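Local coordinates for protein VP5 (Halorubrum pleomorphic virus 6, PDB 6QGL) that probably drives fusion of the viral envelope with the membrane of its haloarchaeal host, as the envelope protein of a pleomorphic virus, at residues Leu184-Asn189 / Ser200-Asn205; Arg128-Met133 / Ser164-Lys169; Leu168-Val173 / Asn180-Thr185. One frame throughout, in Å; residues are numbered along the deposited sequence.

Interaction 1. Residues Leu184-Asn189 / Ser200-Asn205; sequences LTFRHN and SVVEYN
One face of this antiparallel strand pair is packed, while the other loosens only at Arg187 and Asn189, which are partly exposed. The packed face holds Phe186, His188, Val202 and Tyr204. Phe186 and Tyr204 run alongside each other on it, with Phe186 CD2 4.2 Å from Tyr204 CE1. Two residues along, Val202 CG1 rests 3.9 Å from His188 CB. Helix 97-140 packs on the Phe186 ring, and Phe151 stacks on His188. Reciprocal backbone bonds join Phe186 to Tyr204 and His188 to Val202; His188 N meets Val202 O nearly along its C=O axis, at 2.8 Å.

On the opposite face Val201 and Glu203 are buried against strand 209-213. There the extended arginine crosses Glu203 at a slant, and Arg187 NH2 reaches the anti lone pair of Glu203 OE1 at 2.8 Å. The two charged planes stand 83° apart, with Val201 CG2 over one guanidinium face. Glu203 OE2 takes a second salt bridge, from Lys169. Where the pair ends, Asn205 ND2 donates in its amide plane to Thr185 OG1 at 2.8 Å; that hydroxyl is also bonded to Thr171. This is a beta hairpin, the second of a four-stranded antiparallel meander.

Interaction 2. Residues Arg128-Met133 / Ser164-Lys169; sequences RELEAM and SPNTLK
A single carboxylate oxygen, Glu131 OE1, takes hydrogen bonds from two different side chains of the partner segment, and they come in from different directions. Ser164 OG donates to Glu131 OE1 at 3.2 Å on its syn lone pair. Asn166 ND2 reaches the same Glu131 OE1 at 3.1 Å from above the carboxylate plane, while the oxygen lies in the plane of the Asn166 amide. The two flat groups are turned 71° against each other, and the side chains pass one another head to tail. Glu131 gets there by leaving the helix with CG anti to the backbone N and then bending at chi2 (61°), which turns the acid toward the start of strand 166-174.

The donors are themselves held. Ser164 OG accepts from Asn166 N at 3.2 Å, an ST turn that ties the two donors together just as the strand begins. Asn166 OD1 is bonded to His188 ND1 on the neighbouring strand, so the rotation of the amide is fixed from both ends. Farther along, the contact turns apolar: Leu168 points at the helix, and its CD1 lies 4.0 Å from Arg128 CA and 4.1 Å from Glu131 CB. The helix and strand segments run roughly antiparallel, their axes 9.5 Å apart, and helix 97-140 lies along the face of the sheet that carries Leu168, Leu184 and Phe186. With two neutral donors on OE1 and a weak bond from Gln135 to OE2, the Glu131 carboxylate is probably stabilised in its charged form.

Interaction 3. Residues Leu168-Val173 / Asn180-Thr185; sequences LKDTTV and NFTLLT
Asp170 leans over its neighbours on the opposite strand. Asp170 CB lies 3.8 Å from Thr182 CG2, and from there the chain turns so that CG is anti to the carbonyl carbon (chi1 -75°). This brings Asp170 CG to 3.6 Å from the same Thr182 CG2 methyl. At the tip Asp170 OD1 sits between two methyls, 3.5 Å from Leu184 CD2 and nearly as close to Thr182 CG2, with the Asp170 and Leu184 side chains running alongside each other. Asp170 OD2 is the farther branch, 4.0 Å from Thr182 CG2. The carboxylate therefore meets methyl groups, not donors, on segment 180-185.

Under these side chains the backbone is a regular antiparallel hairpin, the first of the sheet, with 166-174 as its outermost strand within the chain. Three hydrogen-bonded pairs, Lys169 with Thr185, Thr171 with Leu183 and Val173 with Phe181, each exchange two N-H to O bonds. The straightest is Thr185 N to Lys169 O, 2.8 Å at 172°. The segment directions are 143° apart, so the strands are twisted away from strict antiparallel.

On the face of Thr171 and Leu183, Val173 CG2 packs 3.7 Å from Leu183 CB, and loop residues Asn205 and Pro206 cover Leu183 further. Diagonally across the pair, Thr171 OG1 and Thr185 OG1 share a hydrogen bond of 2.7 Å. Each oxygen is swung to the side of its own backbone N, and either could be the donor. The Phe181 ring leads away from its partner strand to Tyr120 and Thr117 on helix 97-140. On the face that carries Asp170, the hydroxyls of the exposed residues Thr172 and Thr182 share a water, which lies 2.7 Å from Thr172 OG1.

How the interactions relate
All three contacts belong to one sheet and the long helix beside it. Strand 180-189 is common ground: its first half pairs with 168-173 in interaction 3, its second with 201-204 in interaction 1, and Leu184 and Thr185 serve both. Interaction 2 meets interaction 3 at Leu168 and Lys169, which lie on strand 166-174, so one strand both faces the helix and pairs with 180-189. The centres of interactions 1 and 2 are about 10 Å apart, those of 1 and 3 about 13 Å, and those of 2 and 3 about 14 Å. Two polar links cross strand 180-189 or reach it: Lys169 NZ to Glu203 OE2, and His188 ND1 to Asn166 OD1, each 2.8 Å.

Interaction 1. Residues Leu184-Asn189 / Ser200-Asn205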
loop_
_atom_site.group_PDB
_atom_site.type_symbol
_atom_site.label_atom_id
_atom_site.label_comp_id
_atom_site.label_asym_id
_atom_site.label_seq_id
_atom_site.Cartn_x
_atom_site.Cartn_y
_atom_site.Cartn_z
ATOM N N LEU A 184 -10.054 -6.618 17.481
ATOM C CA LEU A 184 -11.331 -7.274 17.226
ATOM C C LEU A 184 -11.109 -8.618 16.560
ATOM O O LEU A 184 -10.476 -8.693 15.507
ATOM C CB LEU A 184 -12.285 -6.391 16.398
ATOM C CG LEU A 184 -12.689 -5.033 16.994
ATOM C CD1 LEU A 184 -13.463 -4.216 15.992
ATOM C CD2 LEU A 184 -13.496 -5.190 18.277
ATOM N N THR A 185 -11.577 -9.687 17.208
ATOM C CA THR A 185 -11.501 -11.035 16.671
ATOM C C THR A 185 -12.792 -11.260 15.909
ATOM O O THR A 185 -13.884 -11.136 16.476
ATOM C CB THR A 185 -11.222 -12.059 17.774
ATOM O OG1 THR A 185 -9.916 -11.807 18.279
ATOM C CG2 THR A 185 -11.294 -13.499 17.274
ATOM N N PHE A 186 -12.665 -11.542 14.612
ATOM C CA PHE A 186 -13.812 -11.763 13.751
ATOM C C PHE A 186 -14.320 -13.195 13.835
ATOM O O PHE A 186 -13.624 -14.120 13.418
ATOM C CB PHE A 186 -13.492 -11.374 12.296
ATOM C CG PHE A 186 -14.653 -11.607 11.363
ATOM C CD1 PHE A 186 -15.695 -10.690 11.279
ATOM C CD2 PHE A 186 -14.727 -12.762 10.596
ATOM C CE1 PHE A 186 -16.786 -10.924 10.442
ATOM C CE2 PHE A 186 -15.824 -12.999 9.774
ATOM C CZ PHE A 186 -16.844 -12.076 9.695
ATOM N N ARG A 187 -15.552 -13.367 14.333
ATOM C CA ARG A 187 -16.237 -14.656 14.397
ATOM C C ARG A 187 -17.422 -14.601 13.431
ATOM O O ARG A 187 -18.106 -13.582 13.367
ATOM C CB ARG A 187 -16.696 -14.986 15.835
ATOM C CG ARG A 187 -17.458 -16.311 15.963
ATOM C CD ARG A 187 -17.617 -16.745 17.404
ATOM N NE ARG A 187 -18.420 -17.965 17.527
ATOM C CZ ARG A 187 -17.943 -19.205 17.452
ATOM N NH1 ARG A 187 -18.756 -20.244 17.577
ATOM N NH2 ARG A 187 -16.649 -19.414 17.239
ATOM N N HIS A 188 -17.638 -15.685 12.667
ATOM C CA HIS A 188 -18.730 -15.822 11.706
ATOM C C HIS A 188 -19.335 -17.215 11.808
ATOM O O HIS A 188 -18.621 -18.206 11.665
ATOM C CB HIS A 188 -18.245 -15.544 10.270
ATOM C CG HIS A 188 -19.304 -15.714 9.223
ATOM N ND1 HIS A 188 -20.187 -14.696 8.921
ATOM C CD2 HIS A 188 -19.588 -16.783 8.444
ATOM C CE1 HIS A 188 -20.978 -15.177 7.977
ATOM N NE2 HIS A 188 -20.653 -16.426 7.652
ATOM N N ASN A 189 -20.652 -17.277 12.051
ATOM C CA ASN A 189 -21.424 -18.517 12.124
ATOM C C ASN A 189 -22.673 -18.367 11.256
ATOM O O ASN A 189 -23.445 -17.425 11.457
ATOM C CB ASN A 189 -21.798 -18.872 13.572
ATOM C CG ASN A 189 -22.402 -20.251 13.724
ATOM O OD1 ASN A 189 -22.059 -21.195 13.003
ATOM N ND2 ASN A 189 -23.313 -20.404 14.670
ATOM N N SER A 200 -21.075 -24.140 9.475
ATOM C CA SER A 200 -19.915 -23.389 9.016
ATOM C C SER A 200 -19.614 -22.262 10.004
ATOM O O SER A 200 -20.452 -21.381 10.222
ATOM C CB SER A 200 -20.164 -22.841 7.614
ATOM O OG SER A 200 -19.036 -22.154 7.100
ATOM N N VAL A 201 -18.428 -22.322 10.629
ATOM C CA VAL A 201 -17.960 -21.331 11.598
ATOM C C VAL A 201 -16.471 -21.019 11.383
ATOM O O VAL A 201 -15.674 -21.926 11.137
ATOM C CB VAL A 201 -18.307 -21.702 13.076
ATOM C CG1 VAL A 201 -17.633 -22.999 13.513
ATOM C CG2 VAL A 201 -17.972 -20.568 14.047
ATOM N N VAL A 202 -16.123 -19.724 11.427
ATOM C CA VAL A 202 -14.757 -19.224 11.316
ATOM C C VAL A 202 -14.534 -18.155 12.393
ATOM O O VAL A 202 -15.439 -17.374 12.684
ATOM C CB VAL A 202 -14.355 -18.769 9.880
ATOM C CG1 VAL A 202 -14.919 -17.395 9.519
ATOM C CG2 VAL A 202 -12.839 -18.807 9.690
ATOM N N GLU A 203 -13.360 -18.171 13.023
ATOM C CA GLU A 203 -12.978 -17.205 14.048
ATOM C C GLU A 203 -11.489 -16.964 13.925
ATOM O O GLU A 203 -10.711 -17.907 14.077
ATOM C CB GLU A 203 -13.363 -17.685 15.458
ATOM C CG GLU A 203 -13.222 -16.593 16.508
ATOM C CD GLU A 203 -13.622 -16.948 17.927
ATOM O OE1 GLU A 203 -14.537 -17.783 18.109
ATOM O OE2 GLU A 203 -13.026 -16.369 18.863
ATOM N N TYR A 204 -11.093 -15.719 13.599
ATOM C CA TYR A 204 -9.689 -15.350 13.413
ATOM C C TYR A 204 -9.425 -13.842 13.539
ATOM O O TYR A 204 -10.356 -13.043 13.666
ATOM C CB TYR A 204 -9.152 -15.901 12.067
ATOM C CG TYR A 204 -9.724 -15.242 10.830
ATOM C CD1 TYR A 204 -10.987 -15.581 10.355
ATOM C CD2 TYR A 204 -8.968 -14.341 10.085
ATOM C CE1 TYR A 204 -11.510 -14.991 9.208
ATOM C CE2 TYR A 204 -9.477 -13.750 8.933
ATOM C CZ TYR A 204 -10.749 -14.076 8.500
ATOM O OH TYR A 204 -11.241 -13.488 7.362
ATOM N N ASN A 205 -8.137 -13.477 13.512
ATOM C CA ASN A 205 -7.598 -12.118 13.575
ATOM C C ASN A 205 -6.182 -12.157 12.956
ATOM O O ASN A 205 -5.748 -13.257 12.602
ATOM C CB ASN A 205 -7.588 -11.594 15.032
ATOM C CG ASN A 205 -6.878 -12.454 16.051
ATOM O OD1 ASN A 205 -5.816 -13.030 15.807
ATOM N ND2 ASN A 205 -7.442 -12.536 17.243
#

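Interaction 2. Residues Arg128-Met133 / Ser164-Lys169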
loop_
_atom_site.group_PDB
_atom_site.type_symbol
_atom_site.label_atom_id
_atom_site.label_comp_id
_atom_site.label_asym_id
_atom_site.label_seq_id
_atom_site.Cartn_x
_atom_site.Cartn_y
_atom_site.Cartn_z
ATOM N N ARG A 128 -14.982 -3.935 11.173
ATOM C CA ARG A 128 -16.126 -3.101 11.578
ATOM C C ARG A 128 -16.966 -2.738 10.368
ATOM O O ARG A 128 -18.189 -2.664 10.483
ATOM C CB ARG A 128 -15.673 -1.797 12.255
ATOM C CG ARG A 128 -15.458 -1.924 13.742
ATOM C CD ARG A 128 -15.524 -0.591 14.486
ATOM N NE ARG A 128 -14.436 0.356 14.192
ATOM C CZ ARG A 128 -13.236 0.330 14.762
ATOM N NH1 ARG A 128 -12.311 1.211 14.411
ATOM N NH2 ARG A 128 -12.939 -0.602 15.655
ATOM N N GLU A 129 -16.302 -2.482 9.219
ATOM C CA GLU A 129 -16.940 -2.140 7.949
ATOM C C GLU A 129 -17.782 -3.311 7.473
ATOM O O GLU A 129 -18.937 -3.099 7.115
ATOM C CB GLU A 129 -15.894 -1.750 6.895
ATOM C CG GLU A 129 -16.470 -1.294 5.565
ATOM C CD GLU A 129 -15.417 -0.970 4.526
ATOM O OE1 GLU A 129 -14.631 -1.879 4.174
ATOM O OE2 GLU A 129 -15.378 0.193 4.064
ATOM N N LEU A 130 -17.225 -4.546 7.504
ATOM C CA LEU A 130 -17.957 -5.751 7.106
ATOM C C LEU A 130 -19.247 -5.881 7.913
ATOM O O LEU A 130 -20.291 -6.143 7.322
ATOM C CB LEU A 130 -17.097 -7.027 7.209
ATOM C CG LEU A 130 -17.785 -8.366 6.859
ATOM C CD1 LEU A 130 -18.349 -8.369 5.440
ATOM C CD2 LEU A 130 -16.848 -9.523 7.039
ATOM N N GLU A 131 -19.179 -5.631 9.238
ATOM C CA GLU A 131 -20.345 -5.659 10.120
ATOM C C GLU A 131 -21.370 -4.600 9.710
ATOM O O GLU A 131 -22.563 -4.905 9.659
ATOM C CB GLU A 131 -19.928 -5.478 11.591
ATOM C CG GLU A 131 -21.074 -5.618 12.589
ATOM C CD GLU A 131 -21.786 -6.959 12.634
ATOM O OE1 GLU A 131 -21.242 -7.949 12.096
ATOM O OE2 GLU A 131 -22.892 -7.025 13.214
ATOM N N ALA A 132 -20.902 -3.371 9.397
ATOM C CA ALA A 132 -21.764 -2.266 8.963
ATOM C C ALA A 132 -22.439 -2.602 7.630
ATOM O O ALA A 132 -23.615 -2.280 7.446
ATOM C CB ALA A 132 -20.963 -0.979 8.844
ATOM N N MET A 133 -21.701 -3.277 6.720
ATOM C CA MET A 133 -22.195 -3.721 5.413
ATOM C C MET A 133 -23.220 -4.841 5.604
ATOM O O MET A 133 -24.257 -4.835 4.943
ATOM C CB MET A 133 -21.037 -4.181 4.512
ATOM C CG MET A 133 -20.140 -3.047 4.052
ATOM S SD MET A 133 -19.075 -3.473 2.650
ATOM C CE MET A 133 -17.804 -4.415 3.466
ATOM N N SER A 164 -27.162 -10.797 12.992
ATOM C CA SER A 164 -25.974 -10.839 12.146
ATOM C C SER A 164 -25.256 -12.182 12.322
ATOM O O SER A 164 -25.134 -12.653 13.460
ATOM C CB SER A 164 -25.028 -9.691 12.486
ATOM O OG SER A 164 -23.847 -9.741 11.703
ATOM N N PRO A 165 -24.740 -12.805 11.234
ATOM C CA PRO A 165 -23.984 -14.057 11.406
ATOM C C PRO A 165 -22.588 -13.802 11.992
ATOM O O PRO A 165 -21.891 -14.746 12.367
ATOM C CB PRO A 165 -23.917 -14.622 9.985
ATOM C CG PRO A 165 -23.955 -13.435 9.108
ATOM C CD PRO A 165 -24.775 -12.388 9.815
ATOM N N ASN A 166 -22.193 -12.511 12.076
ATOM C CA ASN A 166 -20.908 -12.041 12.588
ATOM C C ASN A 166 -20.965 -11.626 14.055
ATOM O O ASN A 166 -21.996 -11.157 14.540
ATOM C CB ASN A 166 -20.400 -10.841 11.779
ATOM C CG ASN A 166 -20.477 -10.945 10.279
ATOM O OD1 ASN A 166 -20.181 -11.983 9.675
ATOM N ND2 ASN A 166 -20.847 -9.843 9.646
ATOM N N THR A 167 -19.822 -11.759 14.739
ATOM C CA THR A 167 -19.603 -11.354 16.124
ATOM C C THR A 167 -18.195 -10.758 16.192
ATOM O O THR A 167 -17.229 -11.428 15.811
ATOM C CB THR A 167 -19.771 -12.537 17.105
ATOM O OG1 THR A 167 -20.947 -13.284 16.788
ATOM C CG2 THR A 167 -19.826 -12.088 18.561
ATOM N N LEU A 168 -18.085 -9.491 16.630
ATOM C CA LEU A 168 -16.792 -8.821 16.788
ATOM C C LEU A 168 -16.415 -8.937 18.256
ATOM O O LEU A 168 -16.973 -8.230 19.104
ATOM C CB LEU A 168 -16.818 -7.345 16.317
ATOM C CG LEU A 168 -17.320 -7.036 14.900
ATOM C CD1 LEU A 168 -17.050 -5.592 14.537
ATOM C CD2 LEU A 168 -16.695 -7.945 13.861
ATOM N N LYS A 169 -15.528 -9.898 18.558
ATOM C CA LYS A 169 -15.080 -10.219 19.914
ATOM C C LYS A 169 -13.902 -9.357 20.335
ATOM O O LYS A 169 -12.935 -9.229 19.585
ATOM C CB LYS A 169 -14.717 -11.712 20.023
ATOM C CG LYS A 169 -15.901 -12.664 19.861
ATOM C CD LYS A 169 -15.461 -14.119 19.751
ATOM C CE LYS A 169 -15.444 -14.829 21.082
ATOM N NZ LYS A 169 -14.926 -16.216 20.958
#

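Interaction 3. Residues Leu168-Val173 / Asn180-Thr185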
loop_
_atom_site.group_PDB
_atom_site.type_symbol
_atom_site.label_atom_id
_atom_site.label_comp_id
_atom_site.label_asym_id
_atom_site.label_seq_id
_atom_site.Cartn_x
_atom_site.Cartn_y
_atom_site.Cartn_z
ATOM N N LEU A 168 -18.085 -9.491 16.630
ATOM C CA LEU A 168 -16.792 -8.821 16.788
ATOM C C LEU A 168 -16.415 -8.937 18.256
ATOM O O LEU A 168 -16.973 -8.230 19.104
ATOM C CB LEU A 168 -16.818 -7.345 16.317
ATOM C CG LEU A 168 -17.320 -7.036 14.900
ATOM C CD1 LEU A 168 -17.050 -5.592 14.537
ATOM C CD2 LEU A 168 -16.695 -7.945 13.861
ATOM N N LYS A 169 -15.528 -9.898 18.558
ATOM C CA LYS A 169 -15.080 -10.219 19.914
ATOM C C LYS A 169 -13.902 -9.357 20.335
ATOM O O LYS A 169 -12.935 -9.229 19.585
ATOM C CB LYS A 169 -14.717 -11.712 20.023
ATOM C CG LYS A 169 -15.901 -12.664 19.861
ATOM C CD LYS A 169 -15.461 -14.119 19.751
ATOM C CE LYS A 169 -15.444 -14.829 21.082
ATOM N NZ LYS A 169 -14.926 -16.216 20.958
ATOM N N ASP A 170 -13.979 -8.774 21.542
ATOM C CA ASP A 170 -12.905 -7.950 22.095
ATOM C C ASP A 170 -11.779 -8.847 22.584
ATOM O O ASP A 170 -12.004 -9.728 23.421
ATOM C CB ASP A 170 -13.421 -7.053 23.237
ATOM C CG ASP A 170 -14.239 -5.844 22.811
ATOM O OD1 ASP A 170 -14.446 -5.662 21.588
ATOM O OD2 ASP A 170 -14.659 -5.072 23.697
ATOM N N THR A 171 -10.574 -8.641 22.033
ATOM C CA THR A 171 -9.373 -9.394 22.387
ATOM C C THR A 171 -8.315 -8.411 22.862
ATOM O O THR A 171 -7.946 -7.501 22.119
ATOM C CB THR A 171 -8.928 -10.277 21.208
ATOM O OG1 THR A 171 -10.004 -11.153 20.874
ATOM C CG2 THR A 171 -7.676 -11.095 21.514
ATOM N N THR A 172 -7.846 -8.588 24.109
ATOM C CA THR A 172 -6.834 -7.731 24.718
ATOM C C THR A 172 -5.437 -8.106 24.225
ATOM O O THR A 172 -5.018 -9.262 24.338
ATOM C CB THR A 172 -6.959 -7.735 26.255
ATOM O OG1 THR A 172 -8.273 -7.319 26.621
ATOM C CG2 THR A 172 -5.941 -6.824 26.937
ATOM N N VAL A 173 -4.728 -7.106 23.680
ATOM C CA VAL A 173 -3.352 -7.198 23.198
ATOM C C VAL A 173 -2.513 -6.389 24.191
ATOM O O VAL A 173 -2.874 -5.253 24.508
ATOM C CB VAL A 173 -3.216 -6.681 21.732
ATOM C CG1 VAL A 173 -1.754 -6.500 21.323
ATOM C CG2 VAL A 173 -3.927 -7.612 20.757
ATOM N N ASN A 180 -2.991 -1.549 27.158
ATOM C CA ASN A 180 -3.780 -2.599 26.516
ATOM C C ASN A 180 -4.495 -2.044 25.298
ATOM O O ASN A 180 -5.002 -0.919 25.339
ATOM C CB ASN A 180 -4.806 -3.203 27.487
ATOM C CG ASN A 180 -4.239 -3.916 28.694
ATOM O OD1 ASN A 180 -4.828 -3.886 29.777
ATOM N ND2 ASN A 180 -3.098 -4.587 28.550
ATOM N N PHE A 181 -4.539 -2.835 24.216
ATOM C CA PHE A 181 -5.237 -2.472 22.986
ATOM C C PHE A 181 -6.311 -3.510 22.690
ATOM O O PHE A 181 -6.064 -4.712 22.820
ATOM C CB PHE A 181 -4.267 -2.334 21.798
ATOM C CG PHE A 181 -4.915 -1.884 20.507
ATOM C CD1 PHE A 181 -5.175 -0.540 20.273
ATOM C CD2 PHE A 181 -5.266 -2.805 19.528
ATOM C CE1 PHE A 181 -5.793 -0.127 19.089
ATOM C CE2 PHE A 181 -5.895 -2.392 18.352
ATOM C CZ PHE A 181 -6.141 -1.055 18.133
ATOM N N THR A 182 -7.500 -3.045 22.287
ATOM C CA THR A 182 -8.602 -3.931 21.942
ATOM C C THR A 182 -8.547 -4.284 20.457
ATOM O O THR A 182 -8.868 -3.452 19.600
ATOM C CB THR A 182 -9.958 -3.363 22.405
ATOM O OG1 THR A 182 -9.929 -3.151 23.815
ATOM C CG2 THR A 182 -11.118 -4.282 22.067
ATOM N N LEU A 183 -8.117 -5.518 20.166
ATOM C CA LEU A 183 -8.079 -6.084 18.822
ATOM C C LEU A 183 -9.409 -6.811 18.635
ATOM O O LEU A 183 -9.863 -7.506 19.548
ATOM C CB LEU A 183 -6.890 -7.058 18.675
ATOM C CG LEU A 183 -6.804 -7.913 17.397
ATOM C CD1 LEU A 183 -6.362 -7.089 16.197
ATOM C CD2 LEU A 183 -5.870 -9.081 17.592
ATOM N N LEU A 184 -10.054 -6.618 17.481
ATOM C CA LEU A 184 -11.331 -7.274 17.226
ATOM C C LEU A 184 -11.109 -8.618 16.560
ATOM O O LEU A 184 -10.476 -8.693 15.507
ATOM C CB LEU A 184 -12.285 -6.391 16.398
ATOM C CG LEU A 184 -12.689 -5.033 16.994
ATOM C CD1 LEU A 184 -13.463 -4.216 15.992
ATOM C CD2 LEU A 184 -13.496 -5.190 18.277
ATOM N N THR A 185 -11.577 -9.687 17.208
ATOM C CA THR A 185 -11.501 -11.035 16.671
ATOM C C THR A 185 -12.792 -11.260 15.909
ATOM O O THR A 185 -13.884 -11.136 16.476
ATOM C CB THR A 185 -11.222 -12.059 17.774
ATOM O OG1 THR A 185 -9.916 -11.807 18.279
ATOM C CG2 THR A 185 -11.294 -13.499 17.274
HETATM O O HOH W 1 -10.200 -5.992 25.211
#